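Local coordinates for protein cellulase (Xanthomonas axonopodis pv. citri, PDB 4W7W) that probably hydrolyses the beta-1,4-glucosidic bonds of cellulose as a family 5 glycoside hydrolase, and binds cellopentaose, at residues Leu279-Thr284 against Ile327-Tyr331; Asp54-Phe58 against Thr312-Gly316. One frame throughout, in Å; residues are numbered along the deposited sequence. Where two conformers were deposited one is given.

Contact 1 of 2, residues Leu279-Thr284 against Ile327-Tyr331; sequences LEGMLT and ILSKY
The ring of Tyr331 lies flat against Leu283, whose CB stands 3.6 Å from the ring centroid and only 5° off the ring normal, a CH-pi contact over the middle of the face. Leu283 CD1 follows the same face outward, reaching Tyr331 CD1 at 3.5 Å. At the far end of the ring the phenol takes up polar work: Tyr331 OH donates to Glu280 OE1 at 2.7 Å, and Thr284 OG1 sits beside it while donating back to Glu280 O, one turn earlier. The carboxylate plane is turned 67° from the ring. A bend at chi2 (-93°) swings the Glu280 carboxylate across the contact, where its second oxygen, OE2, receives Lys330 NZ on the syn lone pair at 2.7 Å, closing a salt bridge. Each oxygen thus has its own donor, which should fix the rotation of the group, and a water also donates to OE1. Beneath these polar groups, Ile327 CG2 meets Leu279 CD2 at 3.7 Å, and Leu328 CD2 lies 4.1 Å from Leu283 CD1. The contact clips the C-terminal end of the chain onto helix 273-288 of the (beta/alpha)8 barrel; its apolar underside continues inward, Leu279 and Leu283 touching Phe267 on strand 262-268, while Leu328 packs on Trp296 and Trp298 of strand 293-301.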
loop_
_atom_site.group_PDB
_atom_site.type_symbol
_atom_site.label_atom_id
_atom_site.label_comp_id
_atom_site.label_asym_id
_atom_site.label_seq_id
_atom_site.Cartn_x
_atom_site.Cartn_y
_atom_site.Cartn_z
ATOM N N LEU A 279 0.683 16.553 -9.710
ATOM C CA LEU A 279 1.654 15.702 -9.042
ATOM C C LEU A 279 2.613 16.537 -8.208
ATOM O O LEU A 279 2.823 16.264 -7.017
ATOM C CB LEU A 279 2.404 14.848 -10.070
ATOM C CG LEU A 279 3.496 13.961 -9.490
ATOM C CD1 LEU A 279 2.931 12.999 -8.456
ATOM C CD2 LEU A 279 4.216 13.206 -10.582
ATOM N N GLU A 280 3.180 17.574 -8.825
ATOM C CA GLU A 280 4.056 18.478 -8.099
ATOM C C GLU A 280 3.329 19.029 -6.868
ATOM O O GLU A 280 3.887 19.112 -5.764
ATOM C CB GLU A 280 4.500 19.635 -9.005
ATOM C CG GLU A 280 5.417 19.238 -10.154
ATOM C CD GLU A 280 6.907 19.346 -9.859
ATOM O OE1 GLU A 280 7.316 19.463 -8.680
ATOM O OE2 GLU A 280 7.680 19.234 -10.823
ATOM N N GLY A 281 2.068 19.407 -7.058
ATOM C CA GLY A 281 1.316 20.002 -5.961
ATOM C C GLY A 281 1.083 19.048 -4.810
ATOM O O GLY A 281 1.178 19.427 -3.638
ATOM N N MET A 282 0.772 17.790 -5.113
ATOM C CA MET A 282 0.502 16.838 -4.048
ATOM C C MET A 282 1.784 16.404 -3.344
ATOM O O MET A 282 1.782 16.244 -2.119
ATOM C CB MET A 282 -0.392 15.713 -4.555
ATOM C CG MET A 282 0.227 14.650 -5.384
ATOM S SD MET A 282 -1.090 13.614 -6.097
ATOM C CE MET A 282 -1.861 12.934 -4.645
ATOM N N LEU A 283 2.890 16.276 -4.077
ATOM C CA LEU A 283 4.171 15.952 -3.451
ATOM C C LEU A 283 4.655 17.097 -2.566
ATOM O O LEU A 283 5.140 16.875 -1.450
ATOM C CB LEU A 283 5.192 15.614 -4.529
ATOM C CG LEU A 283 4.906 14.355 -5.344
ATOM C CD1 LEU A 283 5.884 14.248 -6.487
ATOM C CD2 LEU A 283 4.990 13.119 -4.493
ATOM N N THR A 284 4.491 18.329 -3.047
ATOM C CA THR A 284 4.818 19.508 -2.269
ATOM C C THR A 284 3.945 19.589 -1.007
ATOM O O THR A 284 4.438 19.883 0.097
ATOM C CB THR A 284 4.649 20.770 -3.124
ATOM O OG1 THR A 284 5.617 20.738 -4.170
ATOM C CG2 THR A 284 4.835 22.032 -2.289
ATOM N N ILE A 327 9.836 13.807 -11.926
ATOM C CA ILE A 327 9.209 14.553 -10.847
ATOM C C ILE A 327 9.372 13.817 -9.518
ATOM O O ILE A 327 9.801 14.410 -8.530
ATOM C CB ILE A 327 7.731 14.856 -11.163
ATOM C CG1 ILE A 327 7.677 15.809 -12.372
ATOM C CG2 ILE A 327 7.057 15.508 -9.963
ATOM C CD1 ILE A 327 6.321 15.919 -13.014
ATOM N N LEU A 328 9.066 12.531 -9.493
ATOM C CA LEU A 328 9.199 11.768 -8.256
ATOM C C LEU A 328 10.592 11.878 -7.664
ATOM O O LEU A 328 10.757 12.032 -6.456
ATOM C CB LEU A 328 8.847 10.296 -8.474
ATOM C CG LEU A 328 7.418 9.992 -8.906
ATOM C CD1 LEU A 328 7.279 8.515 -9.225
ATOM C CD2 LEU A 328 6.413 10.400 -7.849
ATOM N N SER A 329 11.611 11.767 -8.509
ATOM C CA SER A 329 12.989 11.763 -8.056
ATOM C C SER A 329 13.379 13.085 -7.378
ATOM O O SER A 329 14.241 13.114 -6.519
ATOM C CB SER A 329 13.908 11.476 -9.249
ATOM O OG SER A 329 15.231 11.181 -8.848
ATOM N N LYS A 330 12.744 14.191 -7.772
ATOM C CA LYS A 330 13.025 15.488 -7.110
ATOM C C LYS A 330 12.606 15.540 -5.644
ATOM O O LYS A 330 13.110 16.369 -4.892
ATOM C CB LYS A 330 12.297 16.637 -7.809
ATOM C CG LYS A 330 12.814 16.895 -9.195
ATOM C CD LYS A 330 12.345 18.234 -9.744
ATOM C CE LYS A 330 10.825 18.303 -9.860
ATOM N NZ LYS A 330 10.381 19.404 -10.761
ATOM N N TYR A 331 11.657 14.693 -5.267
ATOM C CA TYR A 331 11.166 14.601 -3.902
ATOM C C TYR A 331 11.744 13.383 -3.154
ATOM O O TYR A 331 11.268 13.034 -2.078
ATOM C CB TYR A 331 9.641 14.566 -3.929
ATOM C CG TYR A 331 9.021 15.833 -4.477
ATOM C CD1 TYR A 331 8.841 16.016 -5.848
ATOM C CD2 TYR A 331 8.601 16.847 -3.635
ATOM C CE1 TYR A 331 8.282 17.170 -6.364
ATOM C CE2 TYR A 331 8.021 18.007 -4.140
ATOM C CZ TYR A 331 7.858 18.169 -5.502
ATOM O OH TYR A 331 7.277 19.315 -5.973
HETATM O O HOH W 1 9.643 20.891 -7.981
#

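Contact 2 of 2, residues Asp54-Phe58 against Thr312-Gly316; sequences DFSYF and TVQPG
Pro315 sits over one face of the Tyr57 ring: its CG lies 3.6 Å from the centroid of the Tyr57 ring and 3° off its normal, a nearly ideal CH-pi contact. Its CB, CG and CD edge lies over the face, with CD next to Tyr57 CE2 at 3.6 Å and CB toward the phenol end. Tyr57 CG is anti to the backbone N (chi1 172°), which carries the ring out from the helix to the loop. Phe58 approaches differently, with its outer rim. Its CZ comes 3.4 Å from Val313 O, close to the ring plane, where the slightly positive C-H edge suits a carbonyl oxygen; Gln314 OE1 also lies at this edge. Apolar contact is lighter here, Phe58 CE1 to Val313 CG2 at 4.1 Å.

These residues join helix 52-60 to the loop that follows strand 293-301, the eighth strand of the (beta/alpha)8 barrel, which lies next to strand 24-29 where the barrel closes.

Among the polar links, one is direct. Gln314 NE2 donates to Asp54 OD1 at 2.9 Å, fairly straight at 166°; the acceptor lies in the amide plane, yet the donor stands well above the carboxylate plane, the two groups being perpendicular. Each group has a second partner: Gly302 N donates to Gln314 OE1, and Ala51 N to Asp54 OD2. A second link is indirect, a water donating both to Tyr57 OH and to Val313 O, at 2.8 Å from the latter, while the phenol also bonds Asp321. Within the loop, Gln314 N donates to Thr312 OG1 in an ST turn.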
loop_
_atom_site.group_PDB
_atom_site.type_symbol
_atom_site.label_atom_id
_atom_site.label_comp_id
_atom_site.label_asym_id
_atom_site.label_seq_id
_atom_site.Cartn_x
_atom_site.Cartn_y
_atom_site.Cartn_z
ATOM N N ASP A 54 15.380 -4.156 -10.091
ATOM C CA ASP A 54 14.319 -3.173 -9.867
ATOM C C ASP A 54 14.652 -2.397 -8.581
ATOM O O ASP A 54 14.525 -1.179 -8.512
ATOM C CB ASP A 54 12.939 -3.848 -9.736
ATOM C CG ASP A 54 12.477 -4.597 -10.993
ATOM O OD1 ASP A 54 12.942 -4.272 -12.111
ATOM O OD2 ASP A 54 11.634 -5.520 -10.828
ATOM N N PHE A 55 15.022 -3.128 -7.531
ATOM C CA PHE A 55 15.349 -2.495 -6.257
ATOM C C PHE A 55 16.501 -1.511 -6.421
ATOM O O PHE A 55 16.435 -0.380 -5.946
ATOM C CB PHE A 55 15.686 -3.538 -5.188
ATOM C CG PHE A 55 14.518 -4.394 -4.799
ATOM C CD1 PHE A 55 14.200 -5.529 -5.537
ATOM C CD2 PHE A 55 13.715 -4.062 -3.725
ATOM C CE1 PHE A 55 13.118 -6.320 -5.179
ATOM C CE2 PHE A 55 12.637 -4.852 -3.375
ATOM C CZ PHE A 55 12.330 -5.972 -4.113
ATOM N N SER A 56 17.564 -1.939 -7.101
ATOM C CA SER A 56 18.717 -1.054 -7.253
ATOM C C SER A 56 18.400 0.160 -8.136
ATOM O O SER A 56 18.876 1.253 -7.861
ATOM C CB SER A 56 19.947 -1.812 -7.748
ATOM O OG SER A 56 19.692 -2.507 -8.934
ATOM N N TYR A 57 17.597 -0.022 -9.174
ATOM C CA TYR A 57 17.199 1.104 -10.017
ATOM C C TYR A 57 16.484 2.158 -9.179
ATOM O O TYR A 57 16.833 3.346 -9.218
ATOM C CB TYR A 57 16.288 0.659 -11.161
ATOM C CG TYR A 57 15.724 1.852 -11.903
ATOM C CD1 TYR A 57 16.484 2.540 -12.832
ATOM C CD2 TYR A 57 14.450 2.323 -11.620
ATOM C CE1 TYR A 57 15.976 3.653 -13.478
ATOM C CE2 TYR A 57 13.939 3.432 -12.257
ATOM C CZ TYR A 57 14.696 4.099 -13.185
ATOM O OH TYR A 57 14.136 5.200 -13.810
ATOM N N PHE A 58 15.493 1.748 -8.402
ATOM C CA PHE A 58 14.746 2.740 -7.629
ATOM C C PHE A 58 15.584 3.346 -6.514
ATOM O O PHE A 58 15.470 4.526 -6.238
ATOM C CB PHE A 58 13.390 2.171 -7.174
ATOM C CG PHE A 58 12.455 1.995 -8.331
ATOM C CD1 PHE A 58 11.956 3.128 -8.977
ATOM C CD2 PHE A 58 12.171 0.751 -8.883
ATOM C CE1 PHE A 58 11.183 3.016 -10.110
ATOM C CE2 PHE A 58 11.403 0.633 -10.022
ATOM C CZ PHE A 58 10.920 1.771 -10.652
ATOM N N THR A 312 3.060 3.668 -15.354
ATOM C CA THR A 312 4.296 2.958 -15.122
ATOM C C THR A 312 5.482 3.882 -14.909
ATOM O O THR A 312 5.697 4.807 -15.692
ATOM C CB THR A 312 4.616 1.974 -16.248
ATOM O OG1 THR A 312 5.832 1.308 -15.904
ATOM C CG2 THR A 312 4.747 2.633 -17.644
ATOM N N VAL A 313 6.291 3.587 -13.900
ATOM C CA VAL A 313 7.622 4.175 -13.800
ATOM C C VAL A 313 8.712 3.105 -13.867
ATOM O O VAL A 313 9.861 3.368 -13.506
ATOM C CB VAL A 313 7.794 5.138 -12.599
ATOM C CG1 VAL A 313 6.877 6.343 -12.785
ATOM C CG2 VAL A 313 7.558 4.446 -11.267
ATOM N N GLN A 314 8.367 1.914 -14.364
ATOM C CA GLN A 314 9.380 0.911 -14.635
ATOM C C GLN A 314 10.268 1.421 -15.774
ATOM O O GLN A 314 9.746 1.802 -16.810
ATOM C CB GLN A 314 8.720 -0.395 -15.053
ATOM C CG GLN A 314 9.705 -1.540 -15.251
ATOM C CD GLN A 314 10.343 -2.052 -13.975
ATOM O OE1 GLN A 314 9.962 -1.696 -12.852
ATOM N NE2 GLN A 314 11.295 -2.942 -14.146
ATOM N N PRO A 315 11.604 1.430 -15.586
ATOM C CA PRO A 315 12.459 1.939 -16.651
ATOM C C PRO A 315 12.310 1.102 -17.883
ATOM O O PRO A 315 11.971 -0.091 -17.826
ATOM C CB PRO A 315 13.855 1.835 -16.061
ATOM C CG PRO A 315 13.750 0.759 -15.046
ATOM C CD PRO A 315 12.387 0.970 -14.439
ATOM N N GLY A 316 12.543 1.734 -19.020
ATOM C CA GLY A 316 12.454 1.029 -20.280
ATOM C C GLY A 316 13.489 -0.076 -20.412
ATOM O O GLY A 316 14.519 -0.045 -19.758
HETATM O O HOH W 2 11.502 5.368 -14.536
#

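In the fold
The two contacts show how a closed barrel fastens its last chain segments to its outer layer. Their centres are about 17 Å apart, and each lies about 18 Å from the centre of the chain. Along the sequence they alternate: 54-58, then 279-284, then 312-316, then 327-331. Contact 2 ties the loop after strand 293-301 to helix 52-60, and contact 1 then fixes the chain's end on helix 273-288. Both also rest on strand 293-301, and they touch where Leu328 CD1 meets Val313 CG1 at 4.2 Å. The region beyond the eighth strand is thereby held against helix 52-60 on one hand and helix 273-288 on the other.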